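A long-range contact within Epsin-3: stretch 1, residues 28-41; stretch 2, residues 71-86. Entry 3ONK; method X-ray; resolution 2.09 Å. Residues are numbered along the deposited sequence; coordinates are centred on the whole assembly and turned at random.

Stretch 1 (28-41) SSTLMDQISQGTYN
Stretch 2, residues 71-86: LQLLDYLIKHGSERFI

The helix that begins at Ser29 packs against the one that ends at His80, with their axes 9.6 Å apart at closest approach and a signed crossing angle of -57°, so the two helices cross obliquely, 57° between their N-to-C directions; the CA atoms of Met32 and Leu73 lie 6.5 Å apart, those of Ser36 and Gly81 4.7 Å. Ser28 (chi1 p) caps the first helix, its OG accepting from Leu31 N at 3.0 Å.

Tyr76 (chi1 t, chi2 91°) is a knob among Ser29, Met32, Asp33 and Ser36. The backbone of Met32 sets CB over one face of the ring, 3.9 Å from the Tyr76 centroid, and its m, t, m rotamer brings CE to 3.5 Å from Tyr76 CD1. The phenol reaches far enough for a weak hydrogen bond from Tyr76 OH to Asp33 OD1 (3.5 Å). Leu77 (m, t) extends CD2 to 3.4 Å from Ser36 CA and 4.0 Å from Ile35 CG2.

Around Gly81, which is the first residue to leave helical phi/psi (-83/179), a hydrogen bond joins the apolar contacts. Thr39 in the p rotamer directs OG1 to Ser36 O (2.5 Å) as donor, leaving OG1 to accept from Ser82 N at 2.8 Å and 167°; Thr39 CG2 lies over one face of the Phe85 ring, 4.2 Å from its centroid. Tyr40 (chi1 m, chi2 -88°) swings its ring over Ser82, whose CB sits 3.8 Å from the centroid. Ser82 (chi1 t) caps the next helix, Arg84 N to Ser82 OG 3.2 Å.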

ATOM      1  N   SER A  28      -8.171   1.894  -9.615  1.00 27.04           N
ATOM      2  CA  SER A  28      -7.666   1.826 -10.991  1.00 22.30           C
ATOM      3  C   SER A  28      -6.148   1.977 -11.020  1.00 22.30           C
ATOM      4  O   SER A  28      -5.581   2.743 -10.241  1.00 22.44           O
ATOM      5  CB  SER A  28      -8.287   2.920 -11.867  1.00 21.72           C
ATOM      6  OG  SER A  28      -7.589   4.152 -11.721  1.00 23.11           O
ATOM      7  N   SER A  29      -5.499   1.270 -11.942  1.00 19.19           N
ATOM      8  CA  SER A  29      -4.055   1.392 -12.107  1.00 24.06           C
ATOM      9  C   SER A  29      -3.619   2.818 -12.428  1.00 19.41           C
ATOM     10  O   SER A  29      -2.546   3.244 -11.998  1.00 22.56           O
ATOM     11  CB  SER A  29      -3.534   0.420 -13.172  1.00 20.80           C
ATOM     12  OG  SER A  29      -3.956   0.835 -14.460  1.00 34.93           O
ATOM     13  N   THR A  30      -4.437   3.554 -13.184  1.00 18.40           N
ATOM     14  CA  THR A  30      -4.124   4.954 -13.517  1.00 20.82           C
ATOM     15  C   THR A  30      -4.094   5.874 -12.268  1.00 20.10           C
ATOM     16  O   THR A  30      -3.236   6.755 -12.149  1.00 17.20           O
ATOM     17  CB  THR A  30      -5.086   5.549 -14.610  1.00 22.96           C
ATOM     18  OG1 THR A  30      -4.825   4.925 -15.867  1.00 26.76           O
ATOM     19  CG2 THR A  30      -4.850   7.044 -14.782  1.00 25.12           C
ATOM     20  N   LEU A  31      -5.020   5.648 -11.342  1.00 18.85           N
ATOM     21  CA  LEU A  31      -5.054   6.397 -10.095  1.00 18.06           C
ATOM     22  C   LEU A  31      -3.815   6.085  -9.269  1.00 20.19           C
ATOM     23  O   LEU A  31      -3.227   6.975  -8.630  1.00 18.45           O
ATOM     24  CB  LEU A  31      -6.309   6.051  -9.294  1.00 22.21           C
ATOM     25  CG  LEU A  31      -6.441   6.716  -7.919  1.00 23.04           C
ATOM     26  CD1 LEU A  31      -6.562   8.222  -8.053  1.00 20.34           C
ATOM     27  CD2 LEU A  31      -7.636   6.132  -7.181  1.00 19.63           C
ATOM     28  N   MET A  32      -3.421   4.817  -9.283  1.00 17.74           N
ATOM     29  CA  MET A  32      -2.203   4.405  -8.596  1.00 20.45           C
ATOM     30  C   MET A  32      -0.968   5.095  -9.212  1.00 17.90           C
ATOM     31  O   MET A  32      -0.107   5.615  -8.494  1.00 17.77           O
ATOM     32  CB  MET A  32      -2.062   2.884  -8.631  1.00 20.97           C
ATOM     33  CG  MET A  32      -3.055   2.136  -7.763  1.00 15.31           C
ATOM     34  SD  MET A  32      -2.543   0.431  -7.503  1.00 19.59           S
ATOM     35  CE  MET A  32      -2.669  -0.223  -9.177  1.00 35.20           C
ATOM     36  N   ASP A  33      -0.897   5.116 -10.539  1.00 18.16           N
ATOM     37  CA  ASP A  33       0.186   5.826 -11.228  1.00 21.86           C
ATOM     38  C   ASP A  33       0.221   7.316 -10.865  1.00 20.89           C
ATOM     39  O   ASP A  33       1.291   7.881 -10.635  1.00 21.35           O
ATOM     40  CB  ASP A  33       0.076   5.649 -12.745  1.00 20.74           C
ATOM     41  CG  ASP A  33       1.442   5.610 -13.433  1.00 23.65           C
ATOM     42  OD1 ASP A  33       2.458   5.384 -12.747  1.00 31.26           O
ATOM     43  OD2 ASP A  33       1.496   5.794 -14.663  1.00 36.33           O
ATOM     44  N   GLN A  34      -0.947   7.952 -10.801  1.00 17.63           N
ATOM     45  CA  GLN A  34      -1.015   9.365 -10.401  1.00 16.93           C
ATOM     46  C   GLN A  34      -0.381   9.546  -9.031  1.00 21.47           C
ATOM     47  O   GLN A  34       0.378  10.489  -8.793  1.00 23.00           O
ATOM     48  CB  GLN A  34      -2.466   9.874 -10.402  1.00 16.66           C
ATOM     49  CG  GLN A  34      -3.030  10.145 -11.813  1.00 20.68           C
ATOM     50  CD  GLN A  34      -4.522  10.478 -11.809  1.00 25.19           C
ATOM     51  OE1 GLN A  34      -5.286   9.904 -11.038  1.00 20.67           O
ATOM     52  NE2 GLN A  34      -4.939  11.389 -12.685  1.00 23.73           N
ATOM     53  N   ILE A  35      -0.686   8.625  -8.122  1.00 17.86           N
ATOM     54  CA  ILE A  35      -0.143   8.696  -6.781  1.00 19.27           C
ATOM     55  C   ILE A  35       1.369   8.435  -6.792  1.00 18.45           C
ATOM     56  O   ILE A  35       2.142   9.082  -6.077  1.00 19.07           O
ATOM     57  CB  ILE A  35      -0.886   7.724  -5.848  1.00 17.55           C
ATOM     58  CG1 ILE A  35      -2.317   8.235  -5.598  1.00 17.11           C
ATOM     59  CG2 ILE A  35      -0.144   7.589  -4.556  1.00 17.27           C
ATOM     60  CD1 ILE A  35      -3.292   7.148  -5.163  1.00 16.86           C
ATOM     61  N   SER A  36       1.782   7.482  -7.618  1.00 18.25           N
ATOM     62  CA  SER A  36       3.189   7.211  -7.817  1.00 17.89           C
ATOM     63  C   SER A  36       3.930   8.485  -8.225  1.00 21.72           C
ATOM     64  O   SER A  36       5.016   8.758  -7.722  1.00 25.55           O
ATOM     65  CB  SER A  36       3.375   6.098  -8.860  1.00 15.63           C
ATOM     66  OG  SER A  36       4.740   5.809  -9.039  1.00 20.93           O
ATOM     67  N   GLN A  37       3.341   9.264  -9.129  1.00 19.87           N
ATOM     68  CA  GLN A  37       3.942  10.534  -9.540  1.00 20.71           C
ATOM     69  C   GLN A  37       4.192  11.448  -8.339  1.00 21.16           C
ATOM     70  O   GLN A  37       5.194  12.161  -8.298  1.00 24.42           O
ATOM     71  CB  GLN A  37       3.078  11.274 -10.574  1.00 22.16           C
ATOM     72  CG  GLN A  37       2.653  10.451 -11.775  1.00 21.48           C
ATOM     73  CD  GLN A  37       3.817   9.897 -12.556  1.00 26.73           C
ATOM     74  OE1 GLN A  37       3.970   8.682 -12.684  1.00 30.68           O
ATOM     75  NE2 GLN A  37       4.646  10.785 -13.094  1.00 27.32           N
ATOM     76  N   GLY A  38       3.280  11.426  -7.370  1.00 19.27           N
ATOM     77  CA  GLY A  38       3.395  12.260  -6.195  1.00 17.23           C
ATOM     78  C   GLY A  38       4.546  11.877  -5.270  1.00 20.86           C
ATOM     79  O   GLY A  38       4.967  12.696  -4.456  1.00 19.13           O
ATOM     80  N   THR A  39       5.049  10.644  -5.395  1.00 20.39           N
ATOM     81  CA  THR A  39       6.219  10.192  -4.633  1.00 21.94           C
ATOM     82  C   THR A  39       7.514  10.828  -5.102  1.00 19.07           C
ATOM     83  O   THR A  39       8.547  10.662  -4.463  1.00 21.94           O
ATOM     84  CB  THR A  39       6.423   8.647  -4.685  1.00 24.95           C
ATOM     85  OG1 THR A  39       6.823   8.251  -6.004  1.00 17.86           O
ATOM     86  CG2 THR A  39       5.159   7.895  -4.271  1.00 20.02           C
ATOM     87  N   TYR A  40       7.469  11.547  -6.219  1.00 19.20           N
ATOM     88  CA  TYR A  40       8.670  12.198  -6.732  1.00 21.26           C
ATOM     89  C   TYR A  40       8.863  13.638  -6.258  1.00 24.42           C
ATOM     90  O   TYR A  40       9.754  14.354  -6.739  1.00 21.31           O
ATOM     91  CB  TYR A  40       8.706  12.112  -8.248  1.00 20.42           C
ATOM     92  CG  TYR A  40       8.997  10.707  -8.715  1.00 22.22           C
ATOM     93  CD1 TYR A  40      10.308  10.271  -8.876  1.00 20.39           C
ATOM     94  CD2 TYR A  40       7.970   9.807  -8.958  1.00 23.70           C
ATOM     95  CE1 TYR A  40      10.586   9.004  -9.292  1.00 17.93           C
ATOM     96  CE2 TYR A  40       8.245   8.518  -9.383  1.00 25.64           C
ATOM     97  CZ  TYR A  40       9.565   8.128  -9.540  1.00 21.68           C
ATOM     98  OH  TYR A  40       9.870   6.851  -9.952  1.00 28.65           O
ATOM     99  N   ASN A  41       8.013  14.072  -5.333  1.00 19.38           N
ATOM    100  CA  ASN A  41       8.280  15.322  -4.622  1.00 26.54           C
ATOM    101  C   ASN A  41       8.075  15.176  -3.130  1.00 23.59           C
ATOM    102  O   ASN A  41       7.257  14.388  -2.671  1.00 24.14           O
ATOM    103  CB  ASN A  41       7.530  16.527  -5.208  1.00 24.34           C
ATOM    104  CG  ASN A  41       6.026  16.442  -5.022  1.00 27.91           C
ATOM    105  OD1 ASN A  41       5.323  15.798  -5.806  1.00 27.84           O
ATOM    106  ND2 ASN A  41       5.521  17.126  -4.000  1.00 29.06           N
ATOM    107  N   LEU A  71      -2.462  -1.982   0.982  1.00 23.89           N
ATOM    108  CA  LEU A  71      -1.364  -2.897   0.651  1.00 25.60           C
ATOM    109  C   LEU A  71      -1.111  -2.943  -0.848  1.00 19.51           C
ATOM    110  O   LEU A  71       0.033  -2.817  -1.290  1.00 19.98           O
ATOM    111  CB  LEU A  71      -1.630  -4.318   1.175  1.00 19.86           C
ATOM    112  CG  LEU A  71      -1.641  -4.522   2.703  1.00 21.39           C
ATOM    113  CD1 LEU A  71      -1.989  -5.980   3.016  1.00 22.46           C
ATOM    114  CD2 LEU A  71      -0.306  -4.134   3.336  1.00 20.18           C
ATOM    115  N   GLN A  72      -2.181  -3.145  -1.617  1.00 19.78           N
ATOM    116  CA  GLN A  72      -2.110  -3.111  -3.071  1.00 21.41           C
ATOM    117  C   GLN A  72      -1.444  -1.839  -3.569  1.00 19.17           C
ATOM    118  O   GLN A  72      -0.600  -1.893  -4.448  1.00 21.40           O
ATOM    119  CB  GLN A  72      -3.507  -3.199  -3.693  1.00 21.33           C
ATOM    120  CG  GLN A  72      -4.164  -4.553  -3.616  1.00 21.64           C
ATOM    121  CD  GLN A  72      -5.552  -4.544  -4.221  1.00 26.63           C
ATOM    122  OE1 GLN A  72      -6.457  -3.870  -3.715  1.00 17.06           O
ATOM    123  NE2 GLN A  72      -5.732  -5.294  -5.314  1.00 20.89           N
ATOM    124  N   LEU A  73      -1.853  -0.690  -3.035  1.00 17.78           N
ATOM    125  CA  LEU A  73      -1.256   0.590  -3.433  1.00 19.56           C
ATOM    126  C   LEU A  73       0.239   0.636  -3.129  1.00 20.52           C
ATOM    127  O   LEU A  73       1.043   1.090  -3.942  1.00 19.52           O
ATOM    128  CB  LEU A  73      -1.942   1.752  -2.711  1.00 18.08           C
ATOM    129  CG  LEU A  73      -1.426   3.162  -3.008  1.00 17.37           C
ATOM    130  CD1 LEU A  73      -1.372   3.467  -4.511  1.00 13.57           C
ATOM    131  CD2 LEU A  73      -2.290   4.204  -2.287  1.00 15.75           C
ATOM    132  N   LEU A  74       0.598   0.166  -1.941  1.00 20.38           N
ATOM    133  CA  LEU A  74       1.967   0.239  -1.467  1.00 17.90           C
ATOM    134  C   LEU A  74       2.845  -0.699  -2.291  1.00 22.70           C
ATOM    135  O   LEU A  74       4.010  -0.407  -2.563  1.00 23.23           O
ATOM    136  CB  LEU A  74       1.995  -0.112   0.025  1.00 22.36           C
ATOM    137  CG  LEU A  74       3.100   0.332   0.986  1.00 25.29           C
ATOM    138  CD1 LEU A  74       3.436   1.822   0.919  1.00 20.38           C
ATOM    139  CD2 LEU A  74       2.692  -0.061   2.411  1.00 29.59           C
ATOM    140  N   ASP A  75       2.274  -1.818  -2.724  1.00 18.74           N
ATOM    141  CA  ASP A  75       2.999  -2.702  -3.620  1.00 21.66           C
ATOM    142  C   ASP A  75       3.309  -1.982  -4.932  1.00 20.42           C
ATOM    143  O   ASP A  75       4.435  -1.990  -5.430  1.00 21.65           O
ATOM    144  CB  ASP A  75       2.181  -3.963  -3.909  1.00 23.35           C
ATOM    145  CG  ASP A  75       2.955  -4.973  -4.733  1.00 25.72           C
ATOM    146  OD1 ASP A  75       3.925  -5.544  -4.202  1.00 29.35           O
ATOM    147  OD2 ASP A  75       2.618  -5.168  -5.922  1.00 24.64           O
ATOM    148  N   TYR A  76       2.289  -1.363  -5.498  1.00 20.18           N
ATOM    149  CA  TYR A  76       2.449  -0.666  -6.763  1.00 21.14           C
ATOM    150  C   TYR A  76       3.512   0.426  -6.631  1.00 20.54           C
ATOM    151  O   TYR A  76       4.326   0.611  -7.527  1.00 20.84           O
ATOM    152  CB  TYR A  76       1.105  -0.072  -7.205  1.00 18.06           C
ATOM    153  CG  TYR A  76       1.117   0.517  -8.597  1.00 23.07           C
ATOM    154  CD1 TYR A  76       0.775  -0.255  -9.709  1.00 19.27           C
ATOM    155  CD2 TYR A  76       1.480   1.847  -8.805  1.00 23.56           C
ATOM    156  CE1 TYR A  76       0.781   0.293 -10.984  1.00 23.48           C
ATOM    157  CE2 TYR A  76       1.499   2.398 -10.074  1.00 19.52           C
ATOM    158  CZ  TYR A  76       1.153   1.621 -11.158  1.00 25.08           C
ATOM    159  OH  TYR A  76       1.177   2.177 -12.418  1.00 29.02           O
ATOM    160  N   LEU A  77       3.515   1.127  -5.499  1.00 17.97           N
ATOM    161  CA  LEU A  77       4.393   2.280  -5.319  1.00 20.31           C
ATOM    162  C   LEU A  77       5.838   1.856  -5.170  1.00 26.29           C
ATOM    163  O   LEU A  77       6.753   2.539  -5.621  1.00 21.41           O
ATOM    164  CB  LEU A  77       3.972   3.115  -4.115  1.00 19.92           C
ATOM    165  CG  LEU A  77       2.634   3.851  -4.226  1.00 24.02           C
ATOM    166  CD1 LEU A  77       2.351   4.617  -2.938  1.00 20.80           C
ATOM    167  CD2 LEU A  77       2.605   4.793  -5.432  1.00 21.79           C
ATOM    168  N   ILE A  78       6.041   0.710  -4.535  1.00 25.24           N
ATOM    169  CA  ILE A  78       7.372   0.165  -4.431  1.00 23.20           C
ATOM    170  C   ILE A  78       7.914  -0.223  -5.806  1.00 25.09           C
ATOM    171  O   ILE A  78       9.108  -0.096  -6.066  1.00 26.34           O
ATOM    172  CB  ILE A  78       7.406  -0.959  -3.388  1.00 29.73           C
ATOM    173  CG1 ILE A  78       7.157  -0.334  -2.003  1.00 24.07           C
ATOM    174  CG2 ILE A  78       8.735  -1.694  -3.429  1.00 26.83           C
ATOM    175  CD1 ILE A  78       6.673  -1.284  -0.973  1.00 30.65           C
ATOM    176  N   LYS A  79       7.023  -0.612  -6.711  1.00 25.31           N
ATOM    177  CA  LYS A  79       7.424  -0.979  -8.072  1.00 27.16           C
ATOM    178  C   LYS A  79       7.499   0.207  -9.034  1.00 25.45           C
ATOM    179  O   LYS A  79       8.240   0.171 -10.015  1.00 21.40           O
ATOM    180  CB  LYS A  79       6.474  -2.040  -8.642  1.00 23.85           C
ATOM    181  CG  LYS A  79       6.589  -3.394  -7.956  1.00 22.18           C
ATOM    182  CD  LYS A  79       5.390  -4.285  -8.265  1.00 21.56           C
ATOM    183  CE  LYS A  79       5.393  -5.524  -7.379  1.00 22.06           C
ATOM    184  NZ  LYS A  79       4.185  -6.376  -7.611  1.00 27.70           N
ATOM    185  N   HIS A  80       6.741   1.262  -8.753  1.00 17.34           N
ATOM    186  CA  HIS A  80       6.641   2.368  -9.708  1.00 23.10           C
ATOM    187  C   HIS A  80       7.135   3.712  -9.162  1.00 24.16           C
ATOM    188  O   HIS A  80       7.503   4.603  -9.935  1.00 26.33           O
ATOM    189  CB  HIS A  80       5.203   2.515 -10.238  1.00 20.56           C
ATOM    190  CG  HIS A  80       4.660   1.271 -10.878  1.00 20.39           C
ATOM    191  ND1 HIS A  80       4.721   1.040 -12.237  1.00 27.13           N
ATOM    192  CD2 HIS A  80       4.049   0.188 -10.340  1.00 18.71           C
ATOM    193  CE1 HIS A  80       4.180  -0.136 -12.505  1.00 22.46           C
ATOM    194  NE2 HIS A  80       3.762  -0.673 -11.372  1.00 20.23           N
ATOM    195  N   GLY A  81       7.140   3.843  -7.838  1.00 18.93           N
ATOM    196  CA  GLY A  81       7.355   5.116  -7.173  1.00 21.49           C
ATOM    197  C   GLY A  81       8.817   5.472  -7.031  1.00 20.97           C
ATOM    198  O   GLY A  81       9.682   4.722  -7.441  1.00 19.69           O
ATOM    199  N   SER A  82       9.077   6.634  -6.455  1.00 19.55           N
ATOM    200  CA  SER A  82      10.426   7.129  -6.245  1.00 18.95           C
ATOM    201  C   SER A  82      11.228   6.184  -5.353  1.00 24.93           C
ATOM    202  O   SER A  82      10.680   5.529  -4.465  1.00 23.32           O
ATOM    203  CB  SER A  82      10.348   8.504  -5.585  1.00 21.29           C
ATOM    204  OG  SER A  82      11.618   8.987  -5.229  1.00 28.19           O
ATOM    205  N   GLU A  83      12.534   6.128  -5.589  1.00 24.78           N
ATOM    206  CA  GLU A  83      13.446   5.368  -4.736  1.00 27.24           C
ATOM    207  C   GLU A  83      13.401   5.882  -3.294  1.00 25.66           C
ATOM    208  O   GLU A  83      13.533   5.112  -2.332  1.00 26.60           O
ATOM    209  CB  GLU A  83      14.866   5.506  -5.275  1.00 29.17           C
ATOM    210  CG  GLU A  83      15.802   4.431  -4.830  1.00 43.92           C
ATOM    211  CD  GLU A  83      15.543   3.143  -5.555  1.00 43.93           C
ATOM    212  OE1 GLU A  83      15.651   3.147  -6.805  1.00 38.48           O
ATOM    213  OE2 GLU A  83      15.240   2.137  -4.871  1.00 42.34           O
ATOM    214  N   ARG A  84      13.227   7.194  -3.152  1.00 24.28           N
ATOM    215  CA  ARG A  84      13.165   7.828  -1.839  1.00 23.89           C
ATOM    216  C   ARG A  84      11.943   7.353  -1.054  1.00 24.07           C
ATOM    217  O   ARG A  84      11.954   7.332   0.179  1.00 23.56           O
ATOM    218  CB  ARG A  84      13.169   9.354  -1.980  1.00 25.44           C
ATOM    219  CG  ARG A  84      14.563   9.944  -2.306  1.00 37.57           C
ATOM    220  CD  ARG A  84      14.492  11.340  -2.953  1.00 39.01           C
ATOM    221  NE  ARG A  84      15.709  12.147  -2.757  1.00 46.12           N
ATOM    222  CZ  ARG A  84      16.914  11.870  -3.264  1.00 52.41           C
ATOM    223  NH1 ARG A  84      17.110  10.788  -4.009  1.00 49.95           N
ATOM    224  NH2 ARG A  84      17.940  12.677  -3.018  1.00 47.81           N
ATOM    225  N   PHE A  85      10.889   6.977  -1.771  1.00 17.30           N
ATOM    226  CA  PHE A  85       9.669   6.487  -1.130  1.00 18.27           C
ATOM    227  C   PHE A  85       9.859   5.107  -0.497  1.00 20.74           C
ATOM    228  O   PHE A  85       9.243   4.797   0.528  1.00 16.55           O
ATOM    229  CB  PHE A  85       8.521   6.441  -2.144  1.00 24.11           C
ATOM    230  CG  PHE A  85       7.250   5.872  -1.586  1.00 26.23           C
ATOM    231  CD1 PHE A  85       6.928   4.540  -1.786  1.00 25.66           C
ATOM    232  CD2 PHE A  85       6.396   6.659  -0.830  1.00 19.27           C
ATOM    233  CE1 PHE A  85       5.757   4.015  -1.271  1.00 23.91           C
ATOM    234  CE2 PHE A  85       5.240   6.134  -0.304  1.00 19.85           C
ATOM    235  CZ  PHE A  85       4.911   4.820  -0.533  1.00 16.63           C
ATOM    236  N   ILE A  86      10.684   4.264  -1.132  1.00 21.60           N
ATOM    237  CA  ILE A  86      11.061   2.962  -0.569  1.00 19.79           C
ATOM    238  C   ILE A  86      11.900   3.189   0.690  1.00 21.58           C
ATOM    239  O   ILE A  86      11.717   2.515   1.702  1.00 21.15           O
ATOM    240  CB  ILE A  86      11.945   2.125  -1.556  1.00 23.17           C
ATOM    241  CG1 ILE A  86      11.342   2.071  -2.964  1.00 27.37           C
ATOM    242  CG2 ILE A  86      12.243   0.739  -0.994  1.00 20.43           C
ATOM    243  CD1 ILE A  86       9.917   1.622  -2.992  1.00 31.86           C
TER